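Long-range contact in uncharacterized protein (Corynebacterium diphtheriae, PDB 3V7B), which is of unknown function but carries a DUF2020 domain, a family grouped in the Mog1p/PsbP clan: residues G24-P29 with G46-D50. Sequence-based numbering, arbitrary orientation.
Sequences GFEECP and GQGVD
Strand 46-50 is an outermost strand of the antiparallel sheet: Gly46, Gly48 and Asp50 pair with strand 57-61. The irregular loop 24-29 starts at the edge facing away from that neighbour, at Gly24, and crosses the face bearing Gln47 and Val49, at 53° to the strand. Gly24 faces Gln47 (CA-CA 5.3 Å) and Glu26 faces Gly48 (CA-CA 5.3 Å). One direct hydrogen bond joins the backbones, Gln47 N to Gly24 O at 3.2 Å and nearly straight (168°). Gly24 has to be small here, for a CB would clash with Gln47 O.

Gln47, chi1 p and chi2 t, is long enough to reach under the loop, its CG 3.3 Å from Glu26 O. Its amide serves both ways: NE2 donates to water 1 (3.1 Å) and water 2 (2.6 Å), while OE1 accepts from Ser33 OG, in the helix that follows the loop. Water 1 donates to Gly48 O (3.0 Å) and weakly to Glu26 O (3.4 Å); water 2 accepts from Cys28 N (3.1 Å).

Val49, chi1 m, is beta-branched, which suits a strand, and touches the loop with both methyls: CG1 meets Glu27 O (3.6 Å) and Pro29 CD (4.2 Å), CG2 meets Glu26 CG (4.0 Å). Glu26 thus lays its methylenes on Val49 while its carboxylate leads away. Water and apolar contact therefore hold the loop to strand 46-50, while the Cys28-Cys58 disulfide ties it to the next strand, 57-61.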
ATOM      1  N   GLY A  24     -16.627   6.815   3.111  1.00 49.19           N
ATOM      2  CA  GLY A  24     -15.871   7.385   4.219  1.00 44.00           C
ATOM      3  C   GLY A  24     -15.247   8.752   3.876  1.00 39.41           C
ATOM      4  O   GLY A  24     -15.028   9.126   2.675  1.00 34.20           O
ATOM      5  N   PHE A  25     -14.914   9.463   4.953  1.00 35.58           N
ATOM      6  CA  PHE A  25     -14.344  10.808   4.862  1.00 41.53           C
ATOM      7  C   PHE A  25     -12.921  10.934   5.416  1.00 39.54           C
ATOM      8  O   PHE A  25     -12.272  11.965   5.143  1.00 45.04           O
ATOM      9  CB  PHE A  25     -15.257  11.835   5.611  1.00 43.52           C
ATOM     10  CG  PHE A  25     -15.476  11.509   7.078  1.00 43.62           C
ATOM     11  CD1 PHE A  25     -16.745  11.120   7.546  1.00 44.33           C
ATOM     12  CD2 PHE A  25     -14.426  11.575   7.998  1.00 42.71           C
ATOM     13  CE1 PHE A  25     -16.938  10.801   8.895  1.00 43.12           C
ATOM     14  CE2 PHE A  25     -14.625  11.269   9.339  1.00 41.80           C
ATOM     15  CZ  PHE A  25     -15.872  10.887   9.792  1.00 42.07           C
ATOM     16  N   GLU A  26     -12.470   9.945   6.217  1.00 36.60           N
ATOM     17  CA  GLU A  26     -11.344  10.110   7.175  1.00 30.38           C
ATOM     18  C   GLU A  26     -10.105  10.012   6.354  1.00 25.04           C
ATOM     19  O   GLU A  26      -9.941   9.085   5.595  1.00 24.54           O
ATOM     20  CB  GLU A  26     -11.353   9.061   8.294  1.00 30.82           C
ATOM     21  CG  GLU A  26     -10.272   9.232   9.354  1.00 30.93           C
ATOM     22  CD  GLU A  26     -10.329  10.579  10.065  1.00 35.99           C
ATOM     23  OE1 GLU A  26      -9.303  11.094  10.598  1.00 29.74           O
ATOM     24  OE2 GLU A  26     -11.447  11.139  10.078  1.00 40.99           O
ATOM     25  N   GLU A  27      -9.248  11.003   6.467  1.00 21.64           N
ATOM     26  CA  GLU A  27      -8.156  11.135   5.593  1.00 20.78           C
ATOM     27  C   GLU A  27      -6.957  10.360   6.097  1.00 19.17           C
ATOM     28  O   GLU A  27      -6.823  10.086   7.311  1.00 19.32           O
ATOM     29  CB  GLU A  27      -7.839  12.610   5.339  1.00 21.91           C
ATOM     30  CG  GLU A  27      -8.998  13.292   4.567  1.00 24.44           C
ATOM     31  CD  GLU A  27      -8.694  14.703   4.078  1.00 28.14           C
ATOM     32  OE1 GLU A  27      -9.671  15.337   3.589  1.00 30.36           O
ATOM     33  OE2 GLU A  27      -7.508  15.198   4.203  1.00 28.64           O
ATOM     34  N   CYS A  28      -6.102  10.003   5.155  1.00 18.30           N
ATOM     35  CA  CYS A  28      -4.880   9.265   5.477  1.00 17.36           C
ATOM     36  C   CYS A  28      -3.921  10.137   6.249  1.00 18.63           C
ATOM     37  O   CYS A  28      -3.613  11.239   5.789  1.00 18.74           O
ATOM     38  CB  CYS A  28      -4.200   8.888   4.189  1.00 17.89           C
ATOM     39  SG  CYS A  28      -2.872   7.717   4.416  1.00 16.37           S
ATOM     40  N   PRO A  29      -3.384   9.655   7.390  1.00 18.98           N
ATOM     41  CA  PRO A  29      -2.468  10.572   8.134  1.00 20.47           C
ATOM     42  C   PRO A  29      -1.180  10.887   7.438  1.00 20.25           C
ATOM     43  O   PRO A  29      -0.560  11.938   7.717  1.00 22.38           O
ATOM     44  CB  PRO A  29      -2.229   9.867   9.494  1.00 22.30           C
ATOM     45  CG  PRO A  29      -3.339   8.896   9.611  1.00 21.77           C
ATOM     46  CD  PRO A  29      -3.801   8.515   8.190  1.00 19.59           C
ATOM     47  N   GLY A  46     -14.082   9.028  -2.217  1.00 18.38           N
ATOM     48  CA  GLY A  46     -14.023   8.888  -0.767  1.00 18.87           C
ATOM     49  C   GLY A  46     -12.776   8.126  -0.396  1.00 17.14           C
ATOM     50  O   GLY A  46     -12.042   7.646  -1.301  1.00 16.46           O
ATOM     51  N   GLN A  47     -12.553   7.986   0.913  1.00 16.72           N
ATOM     52  CA  GLN A  47     -11.367   7.321   1.416  1.00 16.87           C
ATOM     53  C   GLN A  47     -11.567   6.883   2.832  1.00 16.55           C
ATOM     54  O   GLN A  47     -12.417   7.393   3.473  1.00 17.00           O
ATOM     55  CB  GLN A  47     -10.151   8.224   1.301  1.00 18.58           C
ATOM     56  CG  GLN A  47     -10.128   9.394   2.266  1.00 21.58           C
ATOM     57  CD  GLN A  47      -9.069  10.385   1.836  1.00 23.45           C
ATOM     58  OE1 GLN A  47      -9.398  11.385   1.219  1.00 26.59           O
ATOM     59  NE2 GLN A  47      -7.815  10.092   2.126  1.00 23.23           N
ATOM     60  N   GLY A  48     -10.796   5.896   3.286  1.00 17.16           N
ATOM     61  CA  GLY A  48     -10.868   5.474   4.717  1.00 17.35           C
ATOM     62  C   GLY A  48      -9.546   4.913   5.188  1.00 15.72           C
ATOM     63  O   GLY A  48      -8.607   4.832   4.409  1.00 16.47           O
ATOM     64  N   VAL A  49      -9.483   4.698   6.487  1.00 16.58           N
ATOM     65  CA  VAL A  49      -8.342   4.222   7.155  1.00 16.62           C
ATOM     66  C   VAL A  49      -8.766   2.949   7.933  1.00 16.85           C
ATOM     67  O   VAL A  49      -9.928   2.812   8.382  1.00 16.27           O
ATOM     68  CB  VAL A  49      -7.811   5.225   8.216  1.00 17.49           C
ATOM     69  CG1 VAL A  49      -7.415   6.564   7.580  1.00 20.18           C
ATOM     70  CG2 VAL A  49      -8.885   5.474   9.263  1.00 17.81           C
ATOM     71  N   ASP A  50      -7.796   2.060   8.123  1.00 15.72           N
ATOM     72  CA  ASP A  50      -8.003   0.819   8.830  1.00 15.99           C
ATOM     73  C   ASP A  50      -7.019   0.820   9.942  1.00 16.26           C
ATOM     74  O   ASP A  50      -5.839   0.577   9.720  1.00 15.71           O
ATOM     75  CB  ASP A  50      -7.852  -0.373   7.845  1.00 15.06           C
ATOM     76  CG  ASP A  50      -8.045  -1.772   8.526  1.00 16.33           C
ATOM     77  OD1 ASP A  50      -8.076  -1.868   9.789  1.00 16.70           O
ATOM     78  OD2 ASP A  50      -8.199  -2.747   7.768  1.00 15.03           O
TER
HETATM   79  O   HOH W   1      -7.447   7.568   3.818  1.00 27.52           O
HETATM   80  O   HOH W   2      -5.789  11.663   2.511  1.00 22.97           O